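Elongation factor G (Thermus thermophilus, PDB 2DY1) binds GTP and magnesium and probably acts as a translocation GTPase that drives the elongation step of protein synthesis. Local coordinates at residues A109-G114 with E147-T152; L125-M130 with T276-D281; L209-E214 with G245-V250. All blocks are in the same frame, centred on the assembly; numbering follows the deposited sequence.

Contact 1: residues A109-G114 with E147-T152; sequences AGVQVG and EDLRST
V111 spreads its two methyls over two residues of the helix 142-153, one branch for each. CG2 meets CD2 of L149 at 3.5 Å, the closest approach between the segments, and the two side chains slant across one another there. CG1, which the first torsion sets opposite the backbone N (chi1 176°), reaches instead toward T152, where it stands tip to tip with CG2 at 4.1 Å. The threonine offers its methyl because that branch too lies opposite its own backbone N; OG1 is turned back toward its helix, 3.2 Å from D148 O, a weak contact. L149 starts from a CB that does not face V111, and its CD2 branch makes the approach. The interface is therefore wholly apolar, small at 128 Å² and graded, buried at L149 and exposed at T152. V111 belongs to the connection that runs into helix 113-124, just ahead of Q112 at the N-cap, and the side chains of V111 and T152 both also rest on E116 in the first turn of that helix. The contact sets the loop leading into helix 113-124 against the last turns of helix 142-153, two helices separated in the chain by strand 129-134.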
ATOM      1  N   ALA A 109     -22.850  -5.436  -5.509  1.00 23.73           N
ATOM      2  CA  ALA A 109     -22.060  -5.920  -4.390  1.00 21.33           C
ATOM      3  C   ALA A 109     -22.153  -5.207  -3.061  1.00 25.85           C
ATOM      4  O   ALA A 109     -21.882  -5.810  -2.024  1.00 26.02           O
ATOM      5  CB  ALA A 109     -20.598  -5.996  -4.822  1.00 28.26           C
ATOM      6  N   GLY A 110     -22.502  -3.928  -3.067  1.00 17.52           N
ATOM      7  CA  GLY A 110     -22.578  -3.203  -1.812  1.00 18.83           C
ATOM      8  C   GLY A 110     -21.175  -2.886  -1.325  1.00 20.00           C
ATOM      9  O   GLY A 110     -20.224  -2.904  -2.111  1.00 17.67           O
ATOM     10  N   VAL A 111     -21.042  -2.587  -0.040  1.00 18.61           N
ATOM     11  CA  VAL A 111     -19.734  -2.286   0.537  1.00 18.89           C
ATOM     12  C   VAL A 111     -18.869  -3.549   0.547  1.00 20.93           C
ATOM     13  O   VAL A 111     -19.260  -4.580   1.101  1.00 20.19           O
ATOM     14  CB  VAL A 111     -19.889  -1.744   1.976  1.00 23.81           C
ATOM     15  CG1 VAL A 111     -18.516  -1.513   2.612  1.00 20.97           C
ATOM     16  CG2 VAL A 111     -20.695  -0.456   1.945  1.00 25.84           C
ATOM     17  N   GLN A 112     -17.702  -3.468  -0.085  1.00 17.02           N
ATOM     18  CA  GLN A 112     -16.780  -4.593  -0.142  1.00 14.95           C
ATOM     19  C   GLN A 112     -15.535  -4.264   0.669  1.00 17.95           C
ATOM     20  O   GLN A 112     -15.399  -3.156   1.189  1.00 18.00           O
ATOM     21  CB  GLN A 112     -16.429  -4.901  -1.602  1.00 16.52           C
ATOM     22  CG  GLN A 112     -17.642  -5.374  -2.414  1.00 19.27           C
ATOM     23  CD  GLN A 112     -17.405  -5.402  -3.910  1.00 26.96           C
ATOM     24  OE1 GLN A 112     -17.494  -4.371  -4.593  1.00 24.00           O
ATOM     25  NE2 GLN A 112     -17.095  -6.580  -4.432  1.00 22.26           N
ATOM     26  N   VAL A 113     -14.634  -5.230   0.806  1.00 22.71           N
ATOM     27  CA  VAL A 113     -13.431  -4.992   1.585  1.00 24.65           C
ATOM     28  C   VAL A 113     -12.654  -3.787   1.067  1.00 21.85           C
ATOM     29  O   VAL A 113     -12.180  -2.971   1.858  1.00 22.15           O
ATOM     30  CB  VAL A 113     -12.526  -6.234   1.598  1.00 31.23           C
ATOM     31  CG1 VAL A 113     -11.226  -5.928   2.325  1.00 34.68           C
ATOM     32  CG2 VAL A 113     -13.251  -7.371   2.310  1.00 32.92           C
ATOM     33  N   GLY A 114     -12.551  -3.660  -0.254  1.00 20.06           N
ATOM     34  CA  GLY A 114     -11.823  -2.534  -0.825  1.00 17.15           C
ATOM     35  C   GLY A 114     -12.489  -1.197  -0.559  1.00 19.17           C
ATOM     36  O   GLY A 114     -11.829  -0.150  -0.523  1.00 20.74           O
ATOM     37  N   GLU A 147     -30.099   0.884   3.142  1.00 14.23           N
ATOM     38  CA  GLU A 147     -30.139   0.400   4.523  1.00 16.28           C
ATOM     39  C   GLU A 147     -28.790  -0.201   4.915  1.00 16.59           C
ATOM     40  O   GLU A 147     -28.304  -0.009   6.031  1.00 17.67           O
ATOM     41  CB  GLU A 147     -31.237  -0.651   4.702  1.00 18.90           C
ATOM     42  CG  GLU A 147     -32.636  -0.117   4.464  1.00 28.22           C
ATOM     43  CD  GLU A 147     -33.713  -1.115   4.854  1.00 50.69           C
ATOM     44  OE1 GLU A 147     -34.883  -0.913   4.460  1.00 60.59           O
ATOM     45  OE2 GLU A 147     -33.393  -2.093   5.566  1.00 60.75           O
ATOM     46  N   ASP A 148     -28.179  -0.930   3.993  1.00 15.21           N
ATOM     47  CA  ASP A 148     -26.890  -1.545   4.265  1.00 14.04           C
ATOM     48  C   ASP A 148     -25.819  -0.473   4.443  1.00 16.27           C
ATOM     49  O   ASP A 148     -24.936  -0.611   5.278  1.00 18.24           O
ATOM     50  CB  ASP A 148     -26.478  -2.481   3.130  1.00 17.22           C
ATOM     51  CG  ASP A 148     -27.348  -3.725   3.039  1.00 20.67           C
ATOM     52  OD1 ASP A 148     -28.121  -4.009   3.988  1.00 21.66           O
ATOM     53  OD2 ASP A 148     -27.231  -4.426   2.011  1.00 21.99           O
ATOM     54  N   LEU A 149     -25.894   0.582   3.636  1.00 13.68           N
ATOM     55  CA  LEU A 149     -24.925   1.671   3.745  1.00 13.54           C
ATOM     56  C   LEU A 149     -25.082   2.357   5.100  1.00 16.48           C
ATOM     57  O   LEU A 149     -24.096   2.698   5.744  1.00 17.72           O
ATOM     58  CB  LEU A 149     -25.125   2.686   2.629  1.00 13.44           C
ATOM     59  CG  LEU A 149     -24.715   2.196   1.242  1.00 16.48           C
ATOM     60  CD1 LEU A 149     -25.102   3.229   0.199  1.00 15.66           C
ATOM     61  CD2 LEU A 149     -23.207   1.942   1.215  1.00 17.38           C
ATOM     62  N   ARG A 150     -26.324   2.555   5.529  1.00 17.09           N
ATOM     63  CA  ARG A 150     -26.562   3.187   6.827  1.00 18.40           C
ATOM     64  C   ARG A 150     -25.997   2.311   7.952  1.00 21.38           C
ATOM     65  O   ARG A 150     -25.375   2.812   8.899  1.00 21.97           O
ATOM     66  CB  ARG A 150     -28.060   3.420   7.030  1.00 17.65           C
ATOM     67  CG  ARG A 150     -28.377   4.204   8.305  1.00 29.09           C
ATOM     68  CD  ARG A 150     -29.856   4.591   8.364  1.00 27.70           C
ATOM     69  NE  ARG A 150     -30.243   5.520   7.303  1.00 41.55           N
ATOM     70  CZ  ARG A 150     -29.780   6.763   7.182  1.00 44.52           C
ATOM     71  NH1 ARG A 150     -28.902   7.245   8.056  1.00 48.93           N
ATOM     72  NH2 ARG A 150     -30.203   7.532   6.188  1.00 42.26           N
ATOM     73  N   SER A 151     -26.204   1.003   7.839  1.00 20.49           N
ATOM     74  CA  SER A 151     -25.725   0.063   8.847  1.00 20.20           C
ATOM     75  C   SER A 151     -24.208   0.024   8.949  1.00 25.15           C
ATOM     76  O   SER A 151     -23.652  -0.111  10.037  1.00 25.41           O
ATOM     77  CB  SER A 151     -26.208  -1.359   8.533  1.00 23.75           C
ATOM     78  OG  SER A 151     -27.615  -1.467   8.631  1.00 38.04           O
ATOM     79  N   THR A 152     -23.548   0.135   7.806  1.00 20.55           N
ATOM     80  CA  THR A 152     -22.097   0.044   7.738  1.00 24.22           C
ATOM     81  C   THR A 152     -21.321   1.349   7.843  1.00 24.36           C
ATOM     82  O   THR A 152     -20.280   1.405   8.505  1.00 25.89           O
ATOM     83  CB  THR A 152     -21.689  -0.665   6.433  1.00 25.60           C
ATOM     84  OG1 THR A 152     -22.267  -1.974   6.413  1.00 30.05           O
ATOM     85  CG2 THR A 152     -20.182  -0.792   6.329  1.00 33.71           C
TER

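Contact 2: residues L125-M130 with T276-D281; sequences LGLPRM and TERFGD
The carbonyl oxygen of L125 accepts hydrogen bonds from two waters, each of which also accepts from R278 NH2. Water 2 donates to L125 O at 2.7 Å and accepts from R278 NH2 at 3.2 Å; water 1 makes the same link, with a weak bond on the arginine side, and lies at the guanidinium edge, in its plane. The direct gap between L125 O and NH2 is 4.0 Å, so the waters do the joining. R278 gets there by an arm extended from CG to NE, with CG set opposite the backbone N (chi1 -177°), which sends the chain straight out from the helix 275-279. Its flat end is sandwiched: CD2 of L127 lies 3.6 Å above one face, toward the rim, and CZ of F279 lies over the opposite face, also toward the rim. L127 and R278 slant across each other, CD2 standing 3.8 Å from NH2. The strongest polar partner of R278 is D99, whose OD1 forms a salt bridge with NH1, while NH2 donates to the waters. The carbonyl oxygen of L127 is gripped by R129 side-on, through NE at 2.8 Å and NH2 at 3.0 Å, both close to the guanidinium plane. R129 NH1 in turn pairs with E123, and its guanidinium makes a cation-pi contact with W119. The contact ties the turn after helix 113-124, closed by a Schellman motif at G126 and leading into strand 129-134 of the central sheet, to helix 275-279. The positive charge of R278 is probably balanced chiefly by D99, while L125 O is reached through water and L127 offers a methyl to the guanidinium face.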
ATOM      1  N   LEU A 125      -7.653  10.511   7.490  1.00 15.07           N
ATOM      2  CA  LEU A 125      -7.149  11.770   6.937  1.00 13.95           C
ATOM      3  C   LEU A 125      -8.093  12.922   7.254  1.00 16.72           C
ATOM      4  O   LEU A 125      -7.780  14.076   6.973  1.00 19.58           O
ATOM      5  CB  LEU A 125      -6.981  11.665   5.415  1.00 14.26           C
ATOM      6  CG  LEU A 125      -5.738  10.889   4.976  1.00 14.02           C
ATOM      7  CD1 LEU A 125      -5.877  10.526   3.514  1.00 13.94           C
ATOM      8  CD2 LEU A 125      -4.470  11.726   5.179  1.00 16.63           C
ATOM      9  N   GLY A 126      -9.254  12.600   7.824  1.00 15.91           N
ATOM     10  CA  GLY A 126     -10.227  13.624   8.174  1.00 17.20           C
ATOM     11  C   GLY A 126     -10.999  14.143   6.980  1.00 19.00           C
ATOM     12  O   GLY A 126     -11.492  15.274   6.981  1.00 20.11           O
ATOM     13  N   LEU A 127     -11.124  13.301   5.959  1.00 13.60           N
ATOM     14  CA  LEU A 127     -11.810  13.699   4.748  1.00 10.78           C
ATOM     15  C   LEU A 127     -13.299  13.456   4.655  1.00 12.33           C
ATOM     16  O   LEU A 127     -13.777  12.411   5.061  1.00 13.37           O
ATOM     17  CB  LEU A 127     -11.210  12.963   3.537  1.00  9.56           C
ATOM     18  CG  LEU A 127      -9.715  13.134   3.250  1.00 12.06           C
ATOM     19  CD1 LEU A 127      -9.402  12.417   1.905  1.00 14.40           C
ATOM     20  CD2 LEU A 127      -9.344  14.604   3.179  1.00 17.82           C
ATOM     21  N   PRO A 128     -14.040  14.425   4.099  1.00 11.20           N
ATOM     22  CA  PRO A 128     -15.484  14.284   3.905  1.00 11.30           C
ATOM     23  C   PRO A 128     -15.612  13.135   2.892  1.00 14.86           C
ATOM     24  O   PRO A 128     -14.696  12.895   2.085  1.00 13.19           O
ATOM     25  CB  PRO A 128     -15.881  15.596   3.250  1.00 14.59           C
ATOM     26  CG  PRO A 128     -14.924  16.584   3.918  1.00 16.03           C
ATOM     27  CD  PRO A 128     -13.616  15.825   3.874  1.00 11.50           C
ATOM     28  N   ARG A 129     -16.739  12.434   2.924  1.00 13.22           N
ATOM     29  CA  ARG A 129     -16.974  11.324   2.010  1.00 13.59           C
ATOM     30  C   ARG A 129     -18.369  11.415   1.404  1.00 14.92           C
ATOM     31  O   ARG A 129     -19.326  11.831   2.066  1.00 13.19           O
ATOM     32  CB  ARG A 129     -16.851   9.980   2.738  1.00 12.50           C
ATOM     33  CG  ARG A 129     -15.422   9.432   2.869  1.00 13.43           C
ATOM     34  CD  ARG A 129     -15.227   8.849   4.260  1.00 14.79           C
ATOM     35  NE  ARG A 129     -15.131   9.966   5.205  1.00 17.95           N
ATOM     36  CZ  ARG A 129     -15.442   9.890   6.491  1.00 22.21           C
ATOM     37  NH1 ARG A 129     -15.877   8.745   7.009  1.00 22.43           N
ATOM     38  NH2 ARG A 129     -15.330  10.970   7.253  1.00 23.06           N
ATOM     39  N   MET A 130     -18.461  11.069   0.125  1.00 11.22           N
ATOM     40  CA  MET A 130     -19.729  11.023  -0.610  1.00 11.02           C
ATOM     41  C   MET A 130     -19.679   9.655  -1.288  1.00 14.42           C
ATOM     42  O   MET A 130     -18.600   9.171  -1.594  1.00 14.60           O
ATOM     43  CB  MET A 130     -19.782  12.147  -1.665  1.00 16.07           C
ATOM     44  CG  MET A 130     -20.779  11.989  -2.790  1.00 27.07           C
ATOM     45  SD  MET A 130     -20.549  13.371  -3.981  1.00 25.91           S
ATOM     46  CE  MET A 130     -21.161  14.678  -2.947  1.00 25.82           C
ATOM     47  N   THR A 276      -9.872  26.233   0.229  1.00 16.94           N
ATOM     48  CA  THR A 276      -9.909  27.333   1.190  1.00 16.35           C
ATOM     49  C   THR A 276     -10.642  26.913   2.453  1.00 17.78           C
ATOM     50  O   THR A 276     -10.242  27.265   3.568  1.00 19.81           O
ATOM     51  CB  THR A 276     -10.609  28.558   0.592  1.00 23.72           C
ATOM     52  OG1 THR A 276      -9.844  29.039  -0.519  1.00 24.62           O
ATOM     53  CG2 THR A 276     -10.728  29.664   1.646  1.00 25.83           C
ATOM     54  N   GLU A 277     -11.735  26.171   2.292  1.00 14.50           N
ATOM     55  CA  GLU A 277     -12.474  25.709   3.454  1.00 15.66           C
ATOM     56  C   GLU A 277     -11.671  24.716   4.301  1.00 21.40           C
ATOM     57  O   GLU A 277     -11.929  24.548   5.492  1.00 24.92           O
ATOM     58  CB  GLU A 277     -13.806  25.080   3.013  1.00 16.61           C
ATOM     59  CG  GLU A 277     -14.799  26.116   2.520  1.00 16.91           C
ATOM     60  CD  GLU A 277     -16.078  25.527   1.955  1.00 27.03           C
ATOM     61  OE1 GLU A 277     -17.162  26.046   2.286  1.00 32.69           O
ATOM     62  OE2 GLU A 277     -16.006  24.571   1.163  1.00 20.93           O
ATOM     63  N   ARG A 278     -10.687  24.054   3.701  1.00 16.69           N
ATOM     64  CA  ARG A 278      -9.893  23.105   4.453  1.00 18.07           C
ATOM     65  C   ARG A 278      -8.614  23.698   5.051  1.00 17.90           C
ATOM     66  O   ARG A 278      -8.323  23.504   6.236  1.00 22.40           O
ATOM     67  CB  ARG A 278      -9.509  21.907   3.563  1.00 14.27           C
ATOM     68  CG  ARG A 278      -8.737  20.856   4.322  1.00 14.49           C
ATOM     69  CD  ARG A 278      -8.317  19.701   3.421  1.00 13.45           C
ATOM     70  NE  ARG A 278      -7.616  18.655   4.165  1.00 17.92           N
ATOM     71  CZ  ARG A 278      -6.992  17.635   3.579  1.00 17.43           C
ATOM     72  NH1 ARG A 278      -6.986  17.557   2.254  1.00 12.08           N
ATOM     73  NH2 ARG A 278      -6.414  16.687   4.307  1.00 17.03           N
ATOM     74  N   PHE A 279      -7.884  24.446   4.231  1.00 14.67           N
ATOM     75  CA  PHE A 279      -6.582  25.025   4.590  1.00 16.10           C
ATOM     76  C   PHE A 279      -6.555  26.521   4.832  1.00 19.41           C
ATOM     77  O   PHE A 279      -5.531  27.039   5.288  1.00 21.93           O
ATOM     78  CB  PHE A 279      -5.566  24.764   3.471  1.00 17.73           C
ATOM     79  CG  PHE A 279      -5.218  23.320   3.287  1.00 15.80           C
ATOM     80  CD1 PHE A 279      -4.281  22.708   4.103  1.00 19.29           C
ATOM     81  CD2 PHE A 279      -5.875  22.559   2.327  1.00 15.50           C
ATOM     82  CE1 PHE A 279      -4.006  21.335   3.963  1.00 20.17           C
ATOM     83  CE2 PHE A 279      -5.609  21.207   2.195  1.00 14.84           C
ATOM     84  CZ  PHE A 279      -4.689  20.596   3.001  1.00 15.96           C
ATOM     85  N   GLY A 280      -7.646  27.204   4.503  1.00 18.34           N
ATOM     86  CA  GLY A 280      -7.670  28.651   4.632  1.00 22.37           C
ATOM     87  C   GLY A 280      -6.815  29.240   3.514  1.00 25.68           C
ATOM     88  O   GLY A 280      -6.333  28.509   2.637  1.00 20.83           O
ATOM     89  N   ASP A 281      -6.629  30.554   3.523  1.00 25.92           N
ATOM     90  CA  ASP A 281      -5.813  31.200   2.499  1.00 28.32           C
ATOM     91  C   ASP A 281      -4.435  31.418   3.095  1.00 27.44           C
ATOM     92  O   ASP A 281      -4.274  31.455   4.315  1.00 30.86           O
ATOM     93  CB  ASP A 281      -6.417  32.547   2.073  1.00 39.58           C
ATOM     94  CG  ASP A 281      -7.720  32.391   1.305  1.00 49.93           C
ATOM     95  OD1 ASP A 281      -7.727  31.689   0.268  1.00 53.62           O
ATOM     96  OD2 ASP A 281      -8.740  32.975   1.736  1.00 57.31           O
TER
HETATM   97  O   HOH W   1      -5.192  15.147   6.723  1.00 19.79           O
HETATM   98  O   HOH W   2      -8.106  16.783   7.002  1.00 27.32           O

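Contact 3: residues L209-E214 with G245-V250; sequences LEAIVE and GLLYPV
L247 supplies more than half of the 104 Å² buried here, and it does so by pointing its isobutyl group at the helix 198-213. Its two methyls divide the work. CD1 lies 4.0 Å from CG1 of I212, and also 4.1 Å from the carbonyl oxygen of A211, while CD2 approaches the methyl of A211 at 4.2 Å. The leucine therefore straddles two consecutive residues of the helix, its methyls resting on their side chains and the peptide between them. A211 faces L247 directly through CB and has no longer branch to offer. I212 leaves the helix on a different heading and presents the flank of its chain: CG1 is set opposite the carbonyl carbon (chi1 -65°), and the isoleucine and leucine side chains cross at about a right angle. Every separation is at ordinary van der Waals range, with no polar group pairing between the segments. The surroundings are equally apolar: L247 also touches A241 of helix 231-243 and L157 of strand 156-165, A211 shares L157, and I212 rests on A237. L247 comes two residues after G245, whose positive phi closes helix 231-243 in a Schellman motif. Helix 198-213, probably part of the G' insertion characteristic of EF-G, thus packs on the turn that leads from helix 231-243 into strand 248-252, against the parallel middle of the GTPase domain's mixed sheet.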
ATOM      1  N   LEU A 209     -34.237  16.371   5.145  1.00 24.12           N
ATOM      2  CA  LEU A 209     -34.394  17.673   5.787  1.00 24.67           C
ATOM      3  C   LEU A 209     -34.045  17.566   7.256  1.00 24.92           C
ATOM      4  O   LEU A 209     -33.249  18.358   7.771  1.00 21.99           O
ATOM      5  CB  LEU A 209     -35.836  18.175   5.637  1.00 28.29           C
ATOM      6  CG  LEU A 209     -36.241  18.662   4.244  1.00 41.96           C
ATOM      7  CD1 LEU A 209     -37.715  19.052   4.242  1.00 42.97           C
ATOM      8  CD2 LEU A 209     -35.377  19.849   3.846  1.00 47.27           C
ATOM      9  N   GLU A 210     -34.642  16.587   7.926  1.00 22.60           N
ATOM     10  CA  GLU A 210     -34.397  16.372   9.340  1.00 25.20           C
ATOM     11  C   GLU A 210     -32.927  16.076   9.643  1.00 28.54           C
ATOM     12  O   GLU A 210     -32.377  16.592  10.618  1.00 24.00           O
ATOM     13  CB  GLU A 210     -35.303  15.246   9.870  1.00 29.75           C
ATOM     14  CG  GLU A 210     -36.817  15.630   9.990  1.00 44.76           C
ATOM     15  CD  GLU A 210     -37.687  14.559  10.659  1.00 54.75           C
ATOM     16  OE1 GLU A 210     -37.201  13.889  11.593  1.00 63.24           O
ATOM     17  OE2 GLU A 210     -38.864  14.400  10.265  1.00 55.40           O
ATOM     18  N   ALA A 211     -32.267  15.274   8.806  1.00 23.88           N
ATOM     19  CA  ALA A 211     -30.854  14.966   9.056  1.00 21.83           C
ATOM     20  C   ALA A 211     -29.954  16.197   8.966  1.00 21.43           C
ATOM     21  O   ALA A 211     -28.987  16.330   9.727  1.00 21.90           O
ATOM     22  CB  ALA A 211     -30.360  13.884   8.076  1.00 19.94           C
ATOM     23  N   ILE A 212     -30.268  17.090   8.036  1.00 17.01           N
ATOM     24  CA  ILE A 212     -29.496  18.306   7.852  1.00 17.19           C
ATOM     25  C   ILE A 212     -29.743  19.282   8.997  1.00 21.41           C
ATOM     26  O   ILE A 212     -28.795  19.846   9.552  1.00 19.42           O
ATOM     27  CB  ILE A 212     -29.857  18.992   6.540  1.00 17.44           C
ATOM     28  CG1 ILE A 212     -29.436  18.083   5.375  1.00 21.45           C
ATOM     29  CG2 ILE A 212     -29.165  20.369   6.453  1.00 20.23           C
ATOM     30  CD1 ILE A 212     -29.910  18.540   4.024  1.00 18.94           C
ATOM     31  N   VAL A 213     -31.011  19.487   9.330  1.00 23.08           N
ATOM     32  CA  VAL A 213     -31.379  20.400  10.410  1.00 29.03           C
ATOM     33  C   VAL A 213     -30.661  20.053  11.710  1.00 27.68           C
ATOM     34  O   VAL A 213     -30.132  20.940  12.392  1.00 26.09           O
ATOM     35  CB  VAL A 213     -32.923  20.391  10.640  1.00 25.05           C
ATOM     36  CG1 VAL A 213     -33.277  21.072  11.965  1.00 32.40           C
ATOM     37  CG2 VAL A 213     -33.601  21.122   9.501  1.00 29.69           C
ATOM     38  N   GLU A 214     -30.625  18.767  12.038  1.00 22.90           N
ATOM     39  CA  GLU A 214     -29.981  18.302  13.257  1.00 23.74           C
ATOM     40  C   GLU A 214     -28.485  18.595  13.392  1.00 28.36           C
ATOM     41  O   GLU A 214     -27.939  18.525  14.493  1.00 27.16           O
ATOM     42  CB  GLU A 214     -30.229  16.812  13.427  1.00 29.60           C
ATOM     43  CG  GLU A 214     -31.669  16.509  13.798  1.00 38.89           C
ATOM     44  CD  GLU A 214     -31.990  15.035  13.738  1.00 45.91           C
ATOM     45  OE1 GLU A 214     -33.130  14.661  14.087  1.00 51.84           O
ATOM     46  OE2 GLU A 214     -31.104  14.250  13.337  1.00 55.28           O
ATOM     47  N   GLY A 245     -17.762  15.904   8.030  1.00 16.43           N
ATOM     48  CA  GLY A 245     -17.873  14.463   8.073  1.00 15.57           C
ATOM     49  C   GLY A 245     -19.052  13.972   8.886  1.00 16.87           C
ATOM     50  O   GLY A 245     -19.015  12.858   9.410  1.00 17.71           O
ATOM     51  N   LEU A 246     -20.094  14.798   8.971  1.00 18.61           N
ATOM     52  CA  LEU A 246     -21.291  14.454   9.734  1.00 19.30           C
ATOM     53  C   LEU A 246     -22.408  13.858   8.877  1.00 14.64           C
ATOM     54  O   LEU A 246     -23.372  13.292   9.403  1.00 16.67           O
ATOM     55  CB  LEU A 246     -21.804  15.692  10.475  1.00 19.28           C
ATOM     56  CG  LEU A 246     -20.811  16.319  11.465  1.00 24.43           C
ATOM     57  CD1 LEU A 246     -21.433  17.571  12.052  1.00 26.51           C
ATOM     58  CD2 LEU A 246     -20.455  15.321  12.558  1.00 26.51           C
ATOM     59  N   LEU A 247     -22.284  14.000   7.558  1.00 15.56           N
ATOM     60  CA  LEU A 247     -23.273  13.435   6.645  1.00 12.87           C
ATOM     61  C   LEU A 247     -22.514  12.979   5.409  1.00 13.41           C
ATOM     62  O   LEU A 247     -21.578  13.641   4.982  1.00 14.61           O
ATOM     63  CB  LEU A 247     -24.320  14.462   6.239  1.00 14.86           C
ATOM     64  CG  LEU A 247     -25.346  14.907   7.306  1.00 12.98           C
ATOM     65  CD1 LEU A 247     -26.271  15.954   6.688  1.00 16.77           C
ATOM     66  CD2 LEU A 247     -26.131  13.701   7.822  1.00 19.68           C
ATOM     67  N   TYR A 248     -22.949  11.864   4.835  1.00 13.33           N
ATOM     68  CA  TYR A 248     -22.308  11.309   3.645  1.00 14.32           C
ATOM     69  C   TYR A 248     -23.358  11.239   2.533  1.00 11.31           C
ATOM     70  O   TYR A 248     -24.168  10.317   2.505  1.00 12.47           O
ATOM     71  CB  TYR A 248     -21.795   9.901   3.949  1.00 12.92           C
ATOM     72  CG  TYR A 248     -20.897   9.830   5.174  1.00 11.41           C
ATOM     73  CD1 TYR A 248     -21.157   8.913   6.191  1.00 16.02           C
ATOM     74  CD2 TYR A 248     -19.800  10.687   5.315  1.00 12.78           C
ATOM     75  CE1 TYR A 248     -20.355   8.845   7.328  1.00 18.35           C
ATOM     76  CE2 TYR A 248     -18.995  10.626   6.447  1.00 17.43           C
ATOM     77  CZ  TYR A 248     -19.285   9.701   7.449  1.00 17.49           C
ATOM     78  OH  TYR A 248     -18.489   9.652   8.576  1.00 23.58           O
ATOM     79  N   PRO A 249     -23.352  12.199   1.599  1.00 11.92           N
ATOM     80  CA  PRO A 249     -24.351  12.162   0.522  1.00 11.39           C
ATOM     81  C   PRO A 249     -24.213  10.898  -0.314  1.00 14.15           C
ATOM     82  O   PRO A 249     -23.094  10.435  -0.535  1.00 14.28           O
ATOM     83  CB  PRO A 249     -24.024  13.389  -0.318  1.00 12.96           C
ATOM     84  CG  PRO A 249     -23.265  14.301   0.625  1.00 13.77           C
ATOM     85  CD  PRO A 249     -22.431  13.338   1.439  1.00 13.12           C
ATOM     86  N   VAL A 250     -25.348  10.353  -0.763  1.00  9.90           N
ATOM     87  CA  VAL A 250     -25.336   9.166  -1.613  1.00 10.03           C
ATOM     88  C   VAL A 250     -25.995   9.545  -2.936  1.00 12.42           C
ATOM     89  O   VAL A 250     -27.176   9.917  -2.990  1.00 12.35           O
ATOM     90  CB  VAL A 250     -26.131   7.998  -0.980  1.00  8.88           C
ATOM     91  CG1 VAL A 250     -26.075   6.760  -1.894  1.00 10.42           C
ATOM     92  CG2 VAL A 250     -25.567   7.658   0.382  1.00 13.29           C
TER

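In the fold
All three contacts involve the GTP-binding domain, and they are arranged round its central sheet. Strands 129-134 and 248-252 are neighbours there, so contacts 2 and 3, with centres 17 Å apart, touch directly: M130 CG lies 3.6 Å from P249 O. Contact 3 falls inside the chain loop that contact 2 closes. Contacts 1 and 3, 18 Å between centres, touch through L149 CD1 and V250 CG1 at 4.2 Å, whereas contacts 1 and 2 come no nearer than about 9 Å between nearest atoms. Contact 1 lies closest to the nucleotide: the side chain of V111 is about 10 Å from that of S20, which binds GTP. Contacts 2 and 3 lie away from that site.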